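Local coordinates for helianthamide (Stichodactyla helianthus, PDB 4X0N), which probably inhibits pancreatic alpha-amylase, as a small disulfide-rich sea anemone protein with a beta-defensin-like fold, at residues B[21-26]-B[39-44]; B[16-21]-B[34-39]. One frame throughout, in Å; residues are numbered along the deposited sequence.

In the fold
Both interactions use the strand 37-40. Interaction 1 pairs it with strand 25-27, and interaction 2 pairs it with strand 12-17. Together they place 37-40 between 12-17 and 25-27, three of the four strands of the antiparallel sheet. Their centres are about 11 Å apart, and they share A21 and C39. They also touch directly. E24 OE2 of interaction 1 forms a salt bridge with K17 NZ of interaction 2 at 3.1 Å. A26 CB packs on C20 SG and on L37 CD2, each at 3.6 Å. Interaction 1 also reaches the second protein of the complex, through Y40 and the C-terminal tail. Interaction 2 has no contact with that chain.

Interaction 1 (B[21-26]-B[39-44]); sequences AEDEKA and CYKTPW
K25 and Y40 form an antiparallel hydrogen-bonded pair. K25 N donates to Y40 O at 2.9 Å, and Y40 N donates to K25 O at 3.0 Å. Beside this pair, E24 reaches back with both carboxylate oxygens. E24 OE2 makes a weak salt bridge with K41 NZ at 3.4 Å, and it also pairs with K17 NZ. E24 OE1 accepts the backbone N of A21 at 3.0 Å, from 43° out of the carboxylate plane. This bond spans the type I turn from A21 to E24, whose backbone is also bonded from E24 N to A21 O. An alanine at E24 would probably leave K41 and K17 without their shared negative charge and the A21 N-H without its acceptor. D23 OD2 lies 3.5 Å from K41 CE, but its charge does not touch the ammonium.

The packing centres on the Y40 ring. K25 CB lies over one face of the ring in a CH-pi contact, 4.0 Å from the centroid and 22° off the normal. The K25 chain crosses the Y40 side chain at about a right angle. A bend at chi3 (-74°) brings K25 CE to 3.6 Å from T42 CG2, a methyl that lies in plane at the ring edge. On the other face of the sheet, E24 OE1 rests on C39 CB.

Strand 25-27 is outermost within this chain, and 37-40 runs between it and strand 12-17. Y40, P43 and W44 touch V12 of strand 12-17. The same three residues, with T42, also pack on the second protein of the complex.

Interaction 2 (B[16-21]-B[34-39]); sequences CKASCA and EGHLCC
C20 and C39 are joined by a disulfide, with SG to SG at 2.0 Å and a torsion of -78° about the S-S bond. Both sulfurs are anti to their own carbonyl carbons, beside the backbone N. The bond ties the loop after strand 12-17 to strand 37-40.

Two backbone hydrogen bonds form the strand pairing. K17 N donates to L37 O at 2.9 Å. L37 N donates to K17 O at 2.8 Å, with a more bent N-H...O angle of 141°. Next to them, C16 and C38 make a non-hydrogen-bonded pair, and C16 CA gives a CA-H...O contact to L37 O at 3.3 Å.

The H36 ring lies flat against the peptide between K17 and A18. One ring face covers this peptide link, with A18 N over the centre and K17 C nearer the rim. A18 CB lies 3.7 Å from H36 CE1.

Apolar contacts gather round the disulfide. K17 runs out fully extended, and its CB lies 3.7 Å from C39 SG, with CD at 3.8 Å from the same sulfur. Its NZ goes on to a salt bridge with E24. L37 CD2 packs on C20 SG at 4.0 Å, and A26 of strand 25-27 touches both of these side chains.

C16 and C38 carry the other two disulfides: C16 is bonded to C33, and C38 to C6. In sequence order the six cysteines therefore pair first to fifth, second to fourth and third to sixth. This pairing, on an antiparallel sheet, is that of the beta-defensins.

Interaction 1 (B[21-26]-B[39-44])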
ATOM      1  N   ALA B  21      -7.640 -30.734  -1.760  1.00 24.04           N
ATOM      2  CA  ALA B  21      -6.799 -31.928  -1.707  1.00 24.34           C
ATOM      3  C   ALA B  21      -6.583 -32.442  -0.282  1.00 26.95           C
ATOM      4  O   ALA B  21      -6.926 -31.773   0.693  1.00 26.33           O
ATOM      5  CB  ALA B  21      -5.464 -31.657  -2.383  1.00 24.40           C
ATOM      6  N   GLU B  22      -6.010 -33.636  -0.174  1.00 34.26           N
ATOM      7  CA  GLU B  22      -5.706 -34.237   1.121  1.00 38.65           C
ATOM      8  C   GLU B  22      -4.730 -33.387   1.937  1.00 34.00           C
ATOM      9  O   GLU B  22      -4.808 -33.344   3.165  1.00 32.41           O
ATOM     10  CB  GLU B  22      -5.130 -35.642   0.927  1.00 46.78           C
ATOM     11  CG  GLU B  22      -5.206 -36.513   2.169  1.00 54.09           C
ATOM     12  CD  GLU B  22      -6.633 -36.729   2.636  1.00 63.27           C
ATOM     13  OE1 GLU B  22      -7.377 -37.468   1.954  1.00 64.00           O
ATOM     14  OE2 GLU B  22      -7.013 -36.153   3.678  1.00 57.99           O
ATOM     15  N   ASP B  23      -3.815 -32.710   1.250  1.00 31.01           N
ATOM     16  CA  ASP B  23      -2.763 -31.948   1.918  1.00 33.17           C
ATOM     17  C   ASP B  23      -3.036 -30.445   1.897  1.00 31.03           C
ATOM     18  O   ASP B  23      -2.130 -29.637   2.113  1.00 30.37           O
ATOM     19  CB  ASP B  23      -1.403 -32.244   1.280  1.00 29.21           C
ATOM     20  CG  ASP B  23      -1.325 -31.780  -0.164  1.00 36.33           C
ATOM     21  OD1 ASP B  23      -2.379 -31.739  -0.835  1.00 33.40           O
ATOM     22  OD2 ASP B  23      -0.210 -31.456  -0.626  1.00 39.88           O
ATOM     23  N   GLU B  24      -4.285 -30.077   1.639  1.00 27.90           N
ATOM     24  CA  GLU B  24      -4.670 -28.674   1.590  1.00 24.56           C
ATOM     25  C   GLU B  24      -5.636 -28.323   2.714  1.00 24.26           C
ATOM     26  O   GLU B  24      -6.301 -29.194   3.277  1.00 29.99           O
ATOM     27  CB  GLU B  24      -5.306 -28.334   0.240  1.00 24.80           C
ATOM     28  CG  GLU B  24      -4.322 -28.243  -0.915  1.00 27.00           C
ATOM     29  CD  GLU B  24      -5.008 -27.982  -2.243  1.00 25.08           C
ATOM     30  OE1 GLU B  24      -6.240 -28.186  -2.324  1.00 22.93           O
ATOM     31  OE2 GLU B  24      -4.321 -27.571  -3.204  1.00 21.29           O
ATOM     32  N   LYS B  25      -5.710 -27.037   3.035  1.00 19.21           N
ATOM     33  CA  LYS B  25      -6.627 -26.554   4.055  1.00 18.37           C
ATOM     34  C   LYS B  25      -7.709 -25.711   3.395  1.00 16.97           C
ATOM     35  O   LYS B  25      -7.459 -25.044   2.394  1.00 15.80           O
ATOM     36  CB  LYS B  25      -5.876 -25.761   5.126  1.00 17.45           C
ATOM     37  CG  LYS B  25      -4.926 -26.609   5.959  1.00 19.44           C
ATOM     38  CD  LYS B  25      -4.173 -25.773   6.982  1.00 24.16           C
ATOM     39  CE  LYS B  25      -3.092 -24.925   6.327  1.00 27.38           C
ATOM     40  NZ  LYS B  25      -2.011 -25.751   5.715  1.00 30.60           N
ATOM     41  N   ALA B  26      -8.917 -25.748   3.947  1.00 15.45           N
ATOM     42  CA  ALA B  26     -10.030 -25.052   3.320  1.00 13.34           C
ATOM     43  C   ALA B  26     -10.442 -23.780   4.052  1.00 14.96           C
ATOM     44  O   ALA B  26     -10.411 -23.709   5.281  1.00 16.20           O
ATOM     45  CB  ALA B  26     -11.215 -25.991   3.183  1.00 12.58           C
ATOM     46  N   CYS B  39      -8.640 -23.202  -1.302  1.00 13.47           N
ATOM     47  CA  CYS B  39      -7.791 -24.331  -0.947  1.00 14.42           C
ATOM     48  C   CYS B  39      -6.329 -23.912  -0.960  1.00 14.42           C
ATOM     49  O   CYS B  39      -5.757 -23.636  -2.015  1.00 16.10           O
ATOM     50  CB  CYS B  39      -8.020 -25.493  -1.920  1.00 17.28           C
ATOM     51  SG  CYS B  39      -9.721 -26.123  -1.963  1.00 16.86           S
ATOM     52  N   TYR B  40      -5.726 -23.865   0.221  1.00 15.12           N
ATOM     53  CA  TYR B  40      -4.394 -23.303   0.359  1.00 16.31           C
ATOM     54  C   TYR B  40      -3.475 -24.206   1.163  1.00 17.69           C
ATOM     55  O   TYR B  40      -3.914 -25.183   1.770  1.00 20.66           O
ATOM     56  CB  TYR B  40      -4.480 -21.937   1.045  1.00 16.20           C
ATOM     57  CG  TYR B  40      -5.040 -21.985   2.456  1.00 13.50           C
ATOM     58  CD1 TYR B  40      -4.204 -21.879   3.560  1.00 14.92           C
ATOM     59  CD2 TYR B  40      -6.403 -22.132   2.684  1.00 15.51           C
ATOM     60  CE1 TYR B  40      -4.709 -21.918   4.848  1.00 14.83           C
ATOM     61  CE2 TYR B  40      -6.917 -22.175   3.970  1.00 14.61           C
ATOM     62  CZ  TYR B  40      -6.065 -22.067   5.048  1.00 13.31           C
ATOM     63  OH  TYR B  40      -6.566 -22.108   6.329  1.00 12.93           O
ATOM     64  N   LYS B  41      -2.192 -23.866   1.151  1.00 18.00           N
ATOM     65  CA  LYS B  41      -1.230 -24.423   2.085  1.00 20.82           C
ATOM     66  C   LYS B  41      -0.498 -23.252   2.723  1.00 22.13           C
ATOM     67  O   LYS B  41      -0.192 -22.268   2.049  1.00 25.72           O
ATOM     68  CB  LYS B  41      -0.226 -25.320   1.362  1.00 23.34           C
ATOM     69  CG  LYS B  41      -0.849 -26.341   0.427  1.00 26.91           C
ATOM     70  CD  LYS B  41       0.223 -27.156  -0.279  1.00 35.23           C
ATOM     71  CE  LYS B  41      -0.376 -28.072  -1.340  1.00 43.30           C
ATOM     72  NZ  LYS B  41      -1.009 -27.311  -2.457  1.00 36.62           N
ATOM     73  N   THR B  42      -0.218 -23.347   4.016  1.00 22.25           N
ATOM     74  CA  THR B  42       0.609 -22.336   4.654  1.00 25.17           C
ATOM     75  C   THR B  42       2.065 -22.756   4.536  1.00 25.58           C
ATOM     76  O   THR B  42       2.382 -23.939   4.658  1.00 28.59           O
ATOM     77  CB  THR B  42       0.242 -22.145   6.139  1.00 22.48           C
ATOM     78  OG1 THR B  42       0.524 -23.348   6.865  1.00 28.38           O
ATOM     79  CG2 THR B  42      -1.232 -21.801   6.284  1.00 16.79           C
ATOM     80  N   PRO B  43       2.958 -21.786   4.296  1.00 22.17           N
ATOM     81  CA  PRO B  43       4.382 -22.102   4.132  1.00 22.51           C
ATOM     82  C   PRO B  43       5.090 -22.291   5.475  1.00 24.91           C
ATOM     83  O   PRO B  43       6.312 -22.165   5.554  1.00 28.95           O
ATOM     84  CB  PRO B  43       4.928 -20.885   3.383  1.00 18.57           C
ATOM     85  CG  PRO B  43       4.006 -19.777   3.745  1.00 18.42           C
ATOM     86  CD  PRO B  43       2.653 -20.388   3.945  1.00 16.19           C
ATOM     87  N   TRP B  44       4.317 -22.587   6.516  1.00 23.82           N
ATOM     88  CA  TRP B  44       4.863 -22.931   7.824  1.00 26.48           C
ATOM     89  C   TRP B  44       4.011 -24.005   8.497  1.00 37.59           C
ATOM     90  O   TRP B  44       3.113 -24.577   7.877  1.00 36.31           O
ATOM     91  CB  TRP B  44       4.948 -21.690   8.716  1.00 22.41           C
ATOM     92  CG  TRP B  44       3.670 -20.904   8.785  1.00 27.99           C
ATOM     93  CD1 TRP B  44       2.576 -21.178   9.556  1.00 26.22           C
ATOM     94  CD2 TRP B  44       3.359 -19.709   8.059  1.00 19.93           C
ATOM     95  NE1 TRP B  44       1.604 -20.230   9.352  1.00 22.41           N
ATOM     96  CE2 TRP B  44       2.060 -19.315   8.436  1.00 20.21           C
ATOM     97  CE3 TRP B  44       4.051 -18.933   7.124  1.00 16.58           C
ATOM     98  CZ2 TRP B  44       1.440 -18.183   7.914  1.00 17.42           C
ATOM     99  CZ3 TRP B  44       3.434 -17.810   6.606  1.00 19.30           C
ATOM    100  CH2 TRP B  44       2.142 -17.445   7.002  1.00 17.74           C
ATOM    101  OXT TRP B  44       4.199 -24.329   9.670  1.00 38.20           O
TER

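Interaction 2 (B[16-21]-B[34-39])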
ATOM      1  N   CYS B  16      -9.375 -21.468  -5.676  1.00 20.44           N
ATOM      2  CA  CYS B  16     -10.804 -21.719  -5.518  1.00 16.18           C
ATOM      3  C   CYS B  16     -11.221 -23.050  -6.134  1.00 17.75           C
ATOM      4  O   CYS B  16     -11.121 -23.244  -7.345  1.00 18.86           O
ATOM      5  CB  CYS B  16     -11.616 -20.585  -6.142  1.00 13.66           C
ATOM      6  SG  CYS B  16     -11.565 -19.052  -5.191  1.00 22.78           S
ATOM      7  N   LYS B  17     -11.686 -23.959  -5.280  1.00 19.98           N
ATOM      8  CA  LYS B  17     -12.111 -25.294  -5.690  1.00 20.52           C
ATOM      9  C   LYS B  17     -13.382 -25.691  -4.942  1.00 21.13           C
ATOM     10  O   LYS B  17     -13.709 -25.120  -3.900  1.00 15.03           O
ATOM     11  CB  LYS B  17     -11.033 -26.337  -5.382  1.00 16.06           C
ATOM     12  CG  LYS B  17      -9.663 -26.081  -5.982  1.00 17.84           C
ATOM     13  CD  LYS B  17      -8.679 -27.140  -5.498  1.00 22.73           C
ATOM     14  CE  LYS B  17      -7.276 -26.906  -6.037  1.00 24.42           C
ATOM     15  NZ  LYS B  17      -6.317 -27.925  -5.519  1.00 20.05           N
ATOM     16  N   ALA B  18     -14.096 -26.676  -5.480  1.00 20.12           N
ATOM     17  CA  ALA B  18     -15.264 -27.231  -4.806  1.00 17.16           C
ATOM     18  C   ALA B  18     -14.862 -28.042  -3.578  1.00 14.86           C
ATOM     19  O   ALA B  18     -15.539 -28.007  -2.550  1.00 12.99           O
ATOM     20  CB  ALA B  18     -16.059 -28.089  -5.765  1.00 20.22           C
ATOM     21  N   SER B  19     -13.759 -28.773  -3.688  1.00 11.72           N
ATOM     22  CA  SER B  19     -13.201 -29.484  -2.543  1.00 16.59           C
ATOM     23  C   SER B  19     -11.677 -29.496  -2.604  1.00 18.29           C
ATOM     24  O   SER B  19     -11.092 -29.503  -3.686  1.00 20.23           O
ATOM     25  CB  SER B  19     -13.759 -30.907  -2.452  1.00 17.39           C
ATOM     26  OG  SER B  19     -13.365 -31.685  -3.571  1.00 21.15           O
ATOM     27  N   CYS B  20     -11.041 -29.500  -1.437  1.00 18.26           N
ATOM     28  CA  CYS B  20      -9.590 -29.364  -1.353  1.00 20.85           C
ATOM     29  C   CYS B  20      -8.876 -30.705  -1.271  1.00 24.93           C
ATOM     30  O   CYS B  20      -9.434 -31.688  -0.783  1.00 21.19           O
ATOM     31  CB  CYS B  20      -9.210 -28.503  -0.151  1.00 16.58           C
ATOM     32  SG  CYS B  20     -10.048 -26.912  -0.117  1.00 22.67           S
ATOM     33  N   ALA B  21      -7.640 -30.734  -1.760  1.00 24.04           N
ATOM     34  CA  ALA B  21      -6.799 -31.928  -1.707  1.00 24.34           C
ATOM     35  C   ALA B  21      -6.583 -32.442  -0.282  1.00 26.95           C
ATOM     36  O   ALA B  21      -6.926 -31.773   0.693  1.00 26.33           O
ATOM     37  CB  ALA B  21      -5.464 -31.657  -2.383  1.00 24.40           C
ATOM     38  N   GLU B  34     -16.851 -17.529  -5.022  1.00 20.27           N
ATOM     39  CA  GLU B  34     -18.225 -17.563  -5.518  1.00 20.09           C
ATOM     40  C   GLU B  34     -18.983 -18.822  -5.096  1.00 20.46           C
ATOM     41  O   GLU B  34     -19.659 -19.451  -5.911  1.00 18.04           O
ATOM     42  CB  GLU B  34     -18.249 -17.397  -7.041  1.00 21.48           C
ATOM     43  CG  GLU B  34     -17.812 -16.016  -7.503  1.00 23.70           C
ATOM     44  CD  GLU B  34     -17.506 -15.964  -8.984  1.00 31.01           C
ATOM     45  OE1 GLU B  34     -17.027 -16.982  -9.529  1.00 34.50           O
ATOM     46  OE2 GLU B  34     -17.744 -14.905  -9.605  1.00 38.21           O
ATOM     47  N   GLY B  35     -18.866 -19.182  -3.822  1.00 21.95           N
ATOM     48  CA  GLY B  35     -19.518 -20.373  -3.308  1.00 19.02           C
ATOM     49  C   GLY B  35     -18.568 -21.539  -3.109  1.00 21.21           C
ATOM     50  O   GLY B  35     -18.872 -22.480  -2.376  1.00 19.90           O
ATOM     51  N   HIS B  36     -17.414 -21.481  -3.765  1.00 19.18           N
ATOM     52  CA  HIS B  36     -16.417 -22.532  -3.623  1.00 17.67           C
ATOM     53  C   HIS B  36     -15.611 -22.354  -2.342  1.00 17.48           C
ATOM     54  O   HIS B  36     -15.775 -21.371  -1.620  1.00 17.81           O
ATOM     55  CB  HIS B  36     -15.464 -22.514  -4.817  1.00 19.68           C
ATOM     56  CG  HIS B  36     -15.942 -23.329  -5.984  1.00 21.95           C
ATOM     57  ND1 HIS B  36     -16.966 -24.236  -5.885  1.00 21.81           N
ATOM     58  CD2 HIS B  36     -15.518 -23.363  -7.270  1.00 24.55           C
ATOM     59  CE1 HIS B  36     -17.163 -24.803  -7.066  1.00 22.66           C
ATOM     60  NE2 HIS B  36     -16.300 -24.292  -7.919  1.00 29.57           N
ATOM     61  N   LEU B  37     -14.739 -23.320  -2.071  1.00 18.16           N
ATOM     62  CA  LEU B  37     -13.753 -23.218  -1.002  1.00 15.91           C
ATOM     63  C   LEU B  37     -12.465 -22.589  -1.518  1.00 15.19           C
ATOM     64  O   LEU B  37     -12.144 -22.699  -2.700  1.00 13.09           O
ATOM     65  CB  LEU B  37     -13.435 -24.610  -0.453  1.00 14.55           C
ATOM     66  CG  LEU B  37     -14.330 -25.229   0.628  1.00 16.05           C
ATOM     67  CD1 LEU B  37     -15.805 -25.156   0.270  1.00 18.72           C
ATOM     68  CD2 LEU B  37     -13.921 -26.673   0.868  1.00 14.17           C
ATOM     69  N   CYS B  38     -11.731 -21.928  -0.631  1.00 16.94           N
ATOM     70  CA  CYS B  38     -10.362 -21.537  -0.942  1.00 14.26           C
ATOM     71  C   CYS B  38      -9.411 -22.598  -0.405  1.00 13.77           C
ATOM     72  O   CYS B  38      -9.369 -22.859   0.795  1.00 12.77           O
ATOM     73  CB  CYS B  38     -10.037 -20.171  -0.337  1.00 19.43           C
ATOM     74  SG  CYS B  38      -8.330 -19.628  -0.597  1.00 15.03           S
ATOM     75  N   CYS B  39      -8.640 -23.202  -1.302  1.00 13.47           N
ATOM     76  CA  CYS B  39      -7.791 -24.331  -0.947  1.00 14.42           C
ATOM     77  C   CYS B  39      -6.329 -23.912  -0.960  1.00 14.42           C
ATOM     78  O   CYS B  39      -5.757 -23.636  -2.015  1.00 16.10           O
ATOM     79  CB  CYS B  39      -8.020 -25.493  -1.920  1.00 17.28           C
ATOM     80  SG  CYS B  39      -9.721 -26.123  -1.963  1.00 16.86           S
TER